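Local structure of Tae4 (Agrobacterium tumefaciens, 6IJF) at residues Leu24-Phe30 with Thr47-Arg51; Asn5-Leu9 with Pro160-Ser164; Tyr13-Asp17 with Cys145-Cys149. The protein probably acts as a type VI secretion amidase effector that cleaves cell-wall peptides of rival bacteria, and pairs with the immunity protein Tai4. One frame throughout, in Å; residues are numbered along the deposited sequence.

Interaction 1 (Leu24-Phe30 with Thr47-Arg51); sequences LSQRDLF and TCAIR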
loop_
_atom_site.group_PDB
_atom_site.type_symbol
_atom_site.label_atom_id
_atom_site.label_comp_id
_atom_site.label_asym_id
_atom_site.label_seq_id
_atom_site.Cartn_x
_atom_site.Cartn_y
_atom_site.Cartn_z
ATOM N N LEU C 24 -14.621 -5.053 -15.044
ATOM C CA LEU C 24 -15.968 -5.639 -15.059
ATOM C C LEU C 24 -16.100 -6.476 -13.781
ATOM O O LEU C 24 -15.236 -7.363 -13.595
ATOM C CB LEU C 24 -16.051 -6.459 -16.357
ATOM C CG LEU C 24 -17.451 -6.758 -16.883
ATOM C CD1 LEU C 24 -18.136 -5.458 -17.295
ATOM C CD2 LEU C 24 -17.385 -7.765 -18.034
ATOM N N SER C 25 -17.008 -6.101 -12.874
ATOM C CA SER C 25 -17.252 -6.775 -11.573
ATOM C C SER C 25 -17.625 -8.235 -11.816
ATOM O O SER C 25 -18.050 -8.569 -12.962
ATOM C CB SER C 25 -18.354 -6.088 -10.787
ATOM O OG SER C 25 -19.574 -6.268 -11.461
ATOM N N GLN C 26 -17.514 -9.084 -10.810
ATOM C CA GLN C 26 -17.937 -10.510 -10.964
ATOM C C GLN C 26 -19.404 -10.521 -11.405
ATOM O O GLN C 26 -19.734 -11.271 -12.301
ATOM C CB GLN C 26 -17.809 -11.276 -9.649
ATOM C CG GLN C 26 -18.108 -12.751 -9.842
ATOM C CD GLN C 26 -18.607 -13.439 -8.599
ATOM O OE1 GLN C 26 -19.415 -12.907 -7.857
ATOM N NE2 GLN C 26 -18.149 -14.653 -8.392
ATOM N N ARG C 27 -20.236 -9.665 -10.806
ATOM C CA ARG C 27 -21.697 -9.593 -11.064
ATOM C C ARG C 27 -21.914 -9.309 -12.557
ATOM O O ARG C 27 -22.680 -10.040 -13.208
ATOM C CB ARG C 27 -22.294 -8.538 -10.134
ATOM C CG ARG C 27 -23.766 -8.254 -10.354
ATOM C CD ARG C 27 -24.230 -7.375 -9.195
ATOM N NE ARG C 27 -23.695 -6.010 -9.292
ATOM C CZ ARG C 27 -23.617 -5.120 -8.285
ATOM N NH1 ARG C 27 -23.962 -5.444 -7.052
ATOM N NH2 ARG C 27 -23.260 -3.873 -8.523
ATOM N N ASP C 28 -21.212 -8.328 -13.115
ATOM C CA ASP C 28 -21.355 -7.949 -14.546
ATOM C C ASP C 28 -20.735 -9.019 -15.440
ATOM O O ASP C 28 -21.324 -9.341 -16.480
ATOM C CB ASP C 28 -20.779 -6.552 -14.810
ATOM C CG ASP C 28 -21.681 -5.422 -14.286
ATOM O OD1 ASP C 28 -22.925 -5.578 -14.336
ATOM O OD2 ASP C 28 -21.134 -4.430 -13.776
ATOM N N LEU C 29 -19.552 -9.525 -15.094
ATOM C CA LEU C 29 -18.885 -10.581 -15.905
ATOM C C LEU C 29 -19.843 -11.778 -16.081
ATOM O O LEU C 29 -19.982 -12.299 -17.208
ATOM C CB LEU C 29 -17.610 -11.000 -15.180
ATOM C CG LEU C 29 -16.857 -12.158 -15.820
ATOM C CD1 LEU C 29 -16.089 -11.679 -17.040
ATOM C CD2 LEU C 29 -15.922 -12.806 -14.819
ATOM N N PHE C 30 -20.419 -12.258 -14.987
ATOM C CA PHE C 30 -21.285 -13.468 -14.979
ATOM C C PHE C 30 -22.570 -13.134 -15.744
ATOM O O PHE C 30 -23.075 -14.013 -16.463
ATOM C CB PHE C 30 -21.536 -13.929 -13.540
ATOM C CG PHE C 30 -20.416 -14.724 -12.908
ATOM C CD1 PHE C 30 -19.126 -14.682 -13.411
ATOM C CD2 PHE C 30 -20.650 -15.467 -11.764
ATOM C CE1 PHE C 30 -18.101 -15.378 -12.788
ATOM C CE2 PHE C 30 -19.629 -16.178 -11.157
ATOM C CZ PHE C 30 -18.351 -16.137 -11.670
ATOM N N THR C 47 -12.227 -15.768 -10.325
ATOM C CA THR C 47 -12.681 -15.510 -11.722
ATOM C C THR C 47 -11.516 -15.465 -12.701
ATOM O O THR C 47 -11.792 -15.271 -13.902
ATOM C CB THR C 47 -13.501 -14.208 -11.740
ATOM O OG1 THR C 47 -12.610 -13.156 -11.364
ATOM C CG2 THR C 47 -14.691 -14.249 -10.803
ATOM N N CYS C 48 -10.258 -15.653 -12.265
ATOM C CA CYS C 48 -9.074 -15.314 -13.119
ATOM C C CYS C 48 -9.100 -16.140 -14.409
ATOM O O CYS C 48 -8.843 -15.549 -15.484
ATOM C CB CYS C 48 -7.747 -15.476 -12.384
ATOM S SG CYS C 48 -7.297 -17.183 -11.920
ATOM N N ALA C 49 -9.417 -17.444 -14.341
ATOM C CA ALA C 49 -9.369 -18.341 -15.522
ATOM C C ALA C 49 -10.581 -18.098 -16.460
ATOM O O ALA C 49 -10.403 -18.204 -17.703
ATOM C CB ALA C 49 -9.291 -19.798 -15.093
ATOM N N ILE C 50 -11.742 -17.743 -15.917
ATOM C CA ILE C 50 -12.922 -17.249 -16.703
ATOM C C ILE C 50 -12.518 -16.015 -17.522
ATOM O O ILE C 50 -12.794 -15.946 -18.742
ATOM C CB ILE C 50 -14.101 -16.927 -15.767
ATOM C CG1 ILE C 50 -14.550 -18.159 -14.986
ATOM C CG2 ILE C 50 -15.252 -16.307 -16.535
ATOM C CD1 ILE C 50 -15.430 -17.839 -13.794
ATOM N N ARG C 51 -11.853 -15.060 -16.881
ATOM C CA ARG C 51 -11.505 -13.772 -17.536
ATOM C C ARG C 51 -10.508 -14.050 -18.662
ATOM O O ARG C 51 -10.681 -13.513 -19.781
ATOM C CB ARG C 51 -11.004 -12.769 -16.487
ATOM C CG ARG C 51 -12.078 -12.388 -15.488
ATOM C CD ARG C 51 -11.565 -11.530 -14.340
ATOM N NE ARG C 51 -12.626 -11.187 -13.412
ATOM C CZ ARG C 51 -13.453 -10.154 -13.562
ATOM N NH1 ARG C 51 -13.348 -9.376 -14.628
ATOM N NH2 ARG C 51 -14.344 -9.886 -12.629
#

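Interaction 2 (Asn5-Leu9 with Pro160-Ser164); sequences NFDTL and PLQAS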
loop_
_atom_site.group_PDB
_atom_site.type_symbol
_atom_site.label_atom_id
_atom_site.label_comp_id
_atom_site.label_asym_id
_atom_site.label_seq_id
_atom_site.Cartn_x
_atom_site.Cartn_y
_atom_site.Cartn_z
ATOM N N ASN C 5 -2.497 -12.008 -31.704
ATOM C CA ASN C 5 -2.127 -10.590 -31.499
ATOM C C ASN C 5 -2.409 -10.240 -30.029
ATOM O O ASN C 5 -3.604 -10.233 -29.613
ATOM C CB ASN C 5 -2.823 -9.642 -32.479
ATOM C CG ASN C 5 -2.333 -8.218 -32.335
ATOM O OD1 ASN C 5 -2.522 -7.589 -31.294
ATOM N ND2 ASN C 5 -1.711 -7.684 -33.374
ATOM N N PHE C 6 -1.357 -9.903 -29.279
ATOM C CA PHE C 6 -1.465 -9.499 -27.861
ATOM C C PHE C 6 -2.413 -8.301 -27.727
ATOM O O PHE C 6 -3.192 -8.299 -26.770
ATOM C CB PHE C 6 -0.101 -9.168 -27.247
ATOM C CG PHE C 6 -0.229 -8.840 -25.785
ATOM C CD1 PHE C 6 -0.350 -9.858 -24.846
ATOM C CD2 PHE C 6 -0.323 -7.537 -25.359
ATOM C CE1 PHE C 6 -0.486 -9.572 -23.502
ATOM C CE2 PHE C 6 -0.482 -7.246 -24.009
ATOM C CZ PHE C 6 -0.543 -8.273 -23.080
ATOM N N ASP C 7 -2.355 -7.299 -28.617
ATOM C CA ASP C 7 -3.206 -6.089 -28.459
ATOM C C ASP C 7 -4.669 -6.497 -28.579
ATOM O O ASP C 7 -5.498 -5.902 -27.882
ATOM C CB ASP C 7 -2.805 -4.994 -29.438
ATOM C CG ASP C 7 -1.378 -4.534 -29.176
ATOM O OD1 ASP C 7 -1.052 -4.268 -27.990
ATOM O OD2 ASP C 7 -0.605 -4.468 -30.139
ATOM N N THR C 8 -4.976 -7.494 -29.412
ATOM C CA THR C 8 -6.367 -7.990 -29.599
ATOM C C THR C 8 -6.785 -8.722 -28.323
ATOM O O THR C 8 -7.865 -8.441 -27.794
ATOM C CB THR C 8 -6.477 -8.887 -30.838
ATOM O OG1 THR C 8 -6.119 -8.091 -31.968
ATOM C CG2 THR C 8 -7.858 -9.470 -31.013
ATOM N N LEU C 9 -5.952 -9.647 -27.852
ATOM C CA LEU C 9 -6.214 -10.433 -26.626
ATOM C C LEU C 9 -6.493 -9.498 -25.444
ATOM O O LEU C 9 -7.514 -9.697 -24.759
ATOM C CB LEU C 9 -4.977 -11.290 -26.369
ATOM C CG LEU C 9 -5.173 -12.363 -25.316
ATOM C CD1 LEU C 9 -6.267 -13.358 -25.732
ATOM C CD2 LEU C 9 -3.842 -13.078 -25.074
ATOM N N PRO C 160 5.508 -15.247 -23.667
ATOM C CA PRO C 160 5.593 -13.989 -24.413
ATOM C C PRO C 160 4.762 -14.032 -25.710
ATOM O O PRO C 160 4.720 -15.068 -26.307
ATOM C CB PRO C 160 7.090 -13.851 -24.721
ATOM C CG PRO C 160 7.608 -15.257 -24.689
ATOM C CD PRO C 160 6.769 -16.003 -23.672
ATOM N N LEU C 161 4.094 -12.932 -26.062
ATOM C CA LEU C 161 3.281 -12.773 -27.300
ATOM C C LEU C 161 3.680 -11.500 -28.058
ATOM O O LEU C 161 3.468 -11.413 -29.291
ATOM C CB LEU C 161 1.806 -12.706 -26.899
ATOM C CG LEU C 161 1.225 -13.989 -26.332
ATOM C CD1 LEU C 161 -0.227 -13.759 -26.003
ATOM C CD2 LEU C 161 1.395 -15.173 -27.287
ATOM N N GLN C 162 4.156 -10.495 -27.333
ATOM C CA GLN C 162 4.658 -9.194 -27.863
ATOM C C GLN C 162 5.970 -8.855 -27.123
ATOM O O GLN C 162 6.176 -9.379 -25.985
ATOM C CB GLN C 162 3.605 -8.091 -27.636
ATOM C CG GLN C 162 3.690 -6.939 -28.627
ATOM C CD GLN C 162 2.354 -6.247 -28.746
ATOM O OE1 GLN C 162 1.917 -5.572 -27.820
ATOM N NE2 GLN C 162 1.681 -6.442 -29.874
ATOM N N ALA C 163 6.844 -8.048 -27.738
ATOM C CA ALA C 163 8.139 -7.622 -27.160
ATOM C C ALA C 163 8.124 -6.101 -26.932
ATOM O O ALA C 163 9.190 -5.544 -26.595
ATOM C CB ALA C 163 9.264 -8.059 -28.069
ATOM N N SER C 164 6.949 -5.470 -27.075
ATOM C CA SER C 164 6.799 -3.993 -27.172
ATOM C C SER C 164 5.344 -3.584 -26.935
ATOM O O SER C 164 5.112 -3.064 -25.856
ATOM C CB SER C 164 7.304 -3.504 -28.521
ATOM O OG SER C 164 8.721 -3.520 -28.562
HETATM O O HOH W 1 1.455 -9.565 -30.466
#

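Interaction 3 (Tyr13-Asp17 with Cys145-Cys149); sequences YPSSD and CASAC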
loop_
_atom_site.group_PDB
_atom_site.type_symbol
_atom_site.label_atom_id
_atom_site.label_comp_id
_atom_site.label_asym_id
_atom_site.label_seq_id
_atom_site.Cartn_x
_atom_site.Cartn_y
_atom_site.Cartn_z
ATOM N N TYR C 13 -9.959 -8.532 -22.829
ATOM C CA TYR C 13 -9.827 -9.085 -21.450
ATOM C C TYR C 13 -10.653 -8.245 -20.473
ATOM O O TYR C 13 -10.425 -7.038 -20.334
ATOM C CB TYR C 13 -8.355 -9.176 -21.032
ATOM C CG TYR C 13 -8.169 -9.616 -19.594
ATOM C CD1 TYR C 13 -8.184 -10.954 -19.235
ATOM C CD2 TYR C 13 -8.022 -8.683 -18.580
ATOM C CE1 TYR C 13 -8.043 -11.353 -17.923
ATOM C CE2 TYR C 13 -7.837 -9.070 -17.259
ATOM C CZ TYR C 13 -7.863 -10.411 -16.924
ATOM O OH TYR C 13 -7.762 -10.761 -15.605
ATOM N N PRO C 14 -11.607 -8.852 -19.736
ATOM C CA PRO C 14 -12.298 -8.165 -18.640
ATOM C C PRO C 14 -11.534 -8.259 -17.308
ATOM O O PRO C 14 -11.319 -9.359 -16.768
ATOM C CB PRO C 14 -13.643 -8.911 -18.624
ATOM C CG PRO C 14 -13.260 -10.329 -18.934
ATOM C CD PRO C 14 -12.069 -10.239 -19.880
ATOM N N SER C 15 -11.102 -7.122 -16.777
ATOM C CA SER C 15 -10.249 -7.057 -15.565
ATOM C C SER C 15 -11.105 -7.083 -14.297
ATOM O O SER C 15 -12.214 -6.507 -14.293
ATOM C CB SER C 15 -9.358 -5.834 -15.644
ATOM O OG SER C 15 -8.731 -5.569 -14.394
ATOM N N SER C 16 -10.612 -7.675 -13.207
ATOM C CA SER C 16 -11.255 -7.605 -11.865
ATOM C C SER C 16 -10.763 -6.379 -11.066
ATOM O O SER C 16 -11.188 -6.215 -9.896
ATOM C CB SER C 16 -11.029 -8.889 -11.077
ATOM O OG SER C 16 -9.659 -9.178 -10.997
ATOM N N ASP C 17 -9.900 -5.546 -11.657
ATOM C CA ASP C 17 -9.262 -4.384 -10.987
ATOM C C ASP C 17 -10.058 -3.132 -11.339
ATOM O O ASP C 17 -10.050 -2.690 -12.484
ATOM C CB ASP C 17 -7.791 -4.273 -11.370
ATOM C CG ASP C 17 -7.065 -3.071 -10.763
ATOM O OD1 ASP C 17 -7.682 -2.275 -10.064
ATOM O OD2 ASP C 17 -5.880 -2.956 -10.989
ATOM N N CYS C 145 0.108 -6.445 -14.400
ATOM C CA CYS C 145 -0.926 -7.446 -14.720
ATOM C C CYS C 145 -2.248 -6.706 -14.897
ATOM O O CYS C 145 -2.519 -5.722 -14.177
ATOM C CB CYS C 145 -0.938 -8.541 -13.663
ATOM S SG CYS C 145 0.641 -9.435 -13.557
ATOM N N ALA C 146 -3.083 -7.231 -15.766
ATOM C CA ALA C 146 -4.404 -6.661 -16.085
ATOM C C ALA C 146 -5.320 -6.701 -14.858
ATOM O O ALA C 146 -6.079 -5.720 -14.670
ATOM C CB ALA C 146 -4.988 -7.383 -17.275
ATOM N N SER C 147 -5.273 -7.772 -14.058
ATOM C CA SER C 147 -6.102 -7.926 -12.840
ATOM C C SER C 147 -5.274 -7.882 -11.549
ATOM O O SER C 147 -5.668 -7.144 -10.621
ATOM C CB SER C 147 -6.920 -9.168 -12.901
ATOM O OG SER C 147 -8.020 -8.990 -13.733
ATOM N N ALA C 148 -4.181 -8.632 -11.447
ATOM C CA ALA C 148 -3.367 -8.682 -10.213
ATOM C C ALA C 148 -2.086 -9.461 -10.473
ATOM O O ALA C 148 -2.130 -10.393 -11.267
ATOM C CB ALA C 148 -4.184 -9.362 -9.130
ATOM N N CYS C 149 -0.998 -9.120 -9.806
ATOM C CA CYS C 149 0.276 -9.886 -9.862
ATOM C C CYS C 149 0.480 -10.541 -8.484
ATOM O O CYS C 149 0.087 -9.937 -7.464
ATOM C CB CYS C 149 1.458 -9.001 -10.271
ATOM S SG CYS C 149 1.717 -7.742 -9.020
HETATM O O HOH W 2 -8.228 -7.403 -9.680
HETATM O O HOH W 3 -4.709 -3.541 -13.511
#

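Interaction 1 (Leu24-Phe30 with Thr47-Arg51)
A charged side chain inside a protein is tolerated when its donors meet acceptors, and Arg-51 illustrates the rule. Its guanidinium grips one backbone carbonyl in a fork: NH2 donates to Leu-24 O at 2.8 Å, and NH1 to the same Leu-24 O at 2.9 Å. The third nitrogen turns back within its own segment, Arg-51 NE donating to Thr-47 OG1 over 2.8 Å, while NH1 also reaches Pro-14 O. The strongest polar partner of Thr-47 OG1 is an acidic side chain of the Tai4 chain.

The polar fork lies beside apolar packing. Leu-29 CD2 covers one face of the guanidinium, 3.8 Å from Arg-51 CZ, and also sits 4.0 Å from Ile-50 CG2. Phe-30 CE1 approaches Ile-50 CD1 at 3.8 Å and Thr-47 CG2 at 4.1 Å, and Gln-26 CG touches Thr-47 CG2 at 3.9 Å. Leu-29, Thr-47 and Ile-50 all point toward the opposing segment, so apart from the backbone around the Leu-24 carbonyl the contact is made by side chains.

Ser-25 caps helix 26-33, its OG accepting from Asp-28 N at 3.1 Å; the carbonyl that Arg-51 holds belongs to the residue before it.

Helix 48-58 opens with Cys-48, whose CA-to-CB bond is directed away from the interface and whose side chain touches His-132 on strand 131-137. A cysteine at the start of a helix facing a histidine on the sheet is the hallmark of papain-like clan CA peptidases, consistent with a Cys-48, His-132, Asp-134 triad in this effector.

Interaction 2 (Asn5-Leu9 with Pro160-Ser164)
Phe-6 covers Leu-161: Phe-6 CB lies 4.0 Å from Leu-161 CB. The CD1 methyl of the same leucine comes to the edge of the aromatic ring. One helical turn on, Leu-9 adds to the same patch, Leu-9 CD2 resting 3.8 Å from Leu-161 CD1. Spaced three residues apart on a helix, Phe-6 and Leu-9 both point toward the C-terminal segment, a simple case of how one apolar helix face packs on the segment just past the last strand.

Polar groups lie beside this patch. Asn-5 caps its own helix, 6-11, its OD1 accepting from Thr-8 N at 3.1 Å and more weakly from Asp-7 N at 2.7 Å. Across the contact a water joins the backbones, accepting from Phe-6 N at 3.1 Å and donating to Leu-161 O at 3.0 Å. The side-chain amide of Gln-162 lies beside the Asp-7 carboxylate, which also makes a long, weak ion pair with Arg-137.

Leu-161 and Gln-162 together face Asn-116 in a classic beta bulge where the chain leaves strand 155-160. Helix 6-11 thus spans the bulge and strand 116-122 at Asn-116, strand 131-137 through Arg-137 and Leu-135, and helix 48-58, where Leu-9 meets Ala-55 and Phe-56.

Interaction 3 (Tyr13-Asp17 with Cys145-Cys149)
Two chain segments without regular secondary structure can pack tightly if serine hydroxyls take over the pairing that helices and strands provide for themselves. Ser-147 OG does so in both senses: it donates to Tyr-13 OH at 2.6 Å and accepts from Ser-16 N at 3.0 Å with a nearly straight angle of 170°. Ser-15 OG mirrors it from the other segment, donating to Ala-146 O at 2.7 Å while accepting from Asp-17 N at 3.0 Å, which defines an ST turn.

Water completes further carbonyls. One molecule donates to Ser-147 O at 2.7 Å and is hydrogen-bonded to Ser-16 OG at 2.6 Å. Another lies 2.8 Å from both Asp-17 OD2 and Ala-146 O, with more acceptors near it than its two protons can serve at once. Asp-17 OD1 accepts from Ser-19 N, and Pro-14 O from Arg-51 NH1. The amides of Ser-147 and Ala-148 both donate to Asp-134 OD2.

Apolar contact is concentrated at Tyr-13, whose CE2 presses to 3.3 Å from Ala-146 CB. Cys-145 and Cys-149 bracket the turn and form a disulfide; Cys-149 has two conformers, and in the one given its SG is 5.0 Å from Cys-145 SG.

Tyr-13 also packs on Asp-134 and Leu-135 of strand 131-137 and on Arg-51, Val-52 and Ala-55 of helix 48-58. The loop between helices 6-11 and 26-33 is thereby wedged between the helical part and the turn leaving strand 144-145, and Tai4 packs on Ser-16, Asp-17 and Ala-148.

In the fold
Interactions 1 and 3 are buried, their centres about 10 Å apart, and share a seam: Arg-51 NH1 bonds Pro-14 O and Leu-24 N lies 2.9 Å from Ser-15 O. They flank the probable triad, interaction 1 carrying Cys-48 and interaction 3 binding Asp-134 through backbone amides, and both meet Tai4. Interaction 2, about 22 Å from interaction 1 between centres, is partly buried, untouched by other chains, and closes the sequence loop containing the others. Chemistry follows place: a buried charge amid apolar side chains in 1, serine hydroxyls and waters in 3, and a leucine-phenylalanine patch beside a bridging water in 2. Helix 48-58 joins all: it begins in interaction 1 and packs on Leu-9 and Tyr-13.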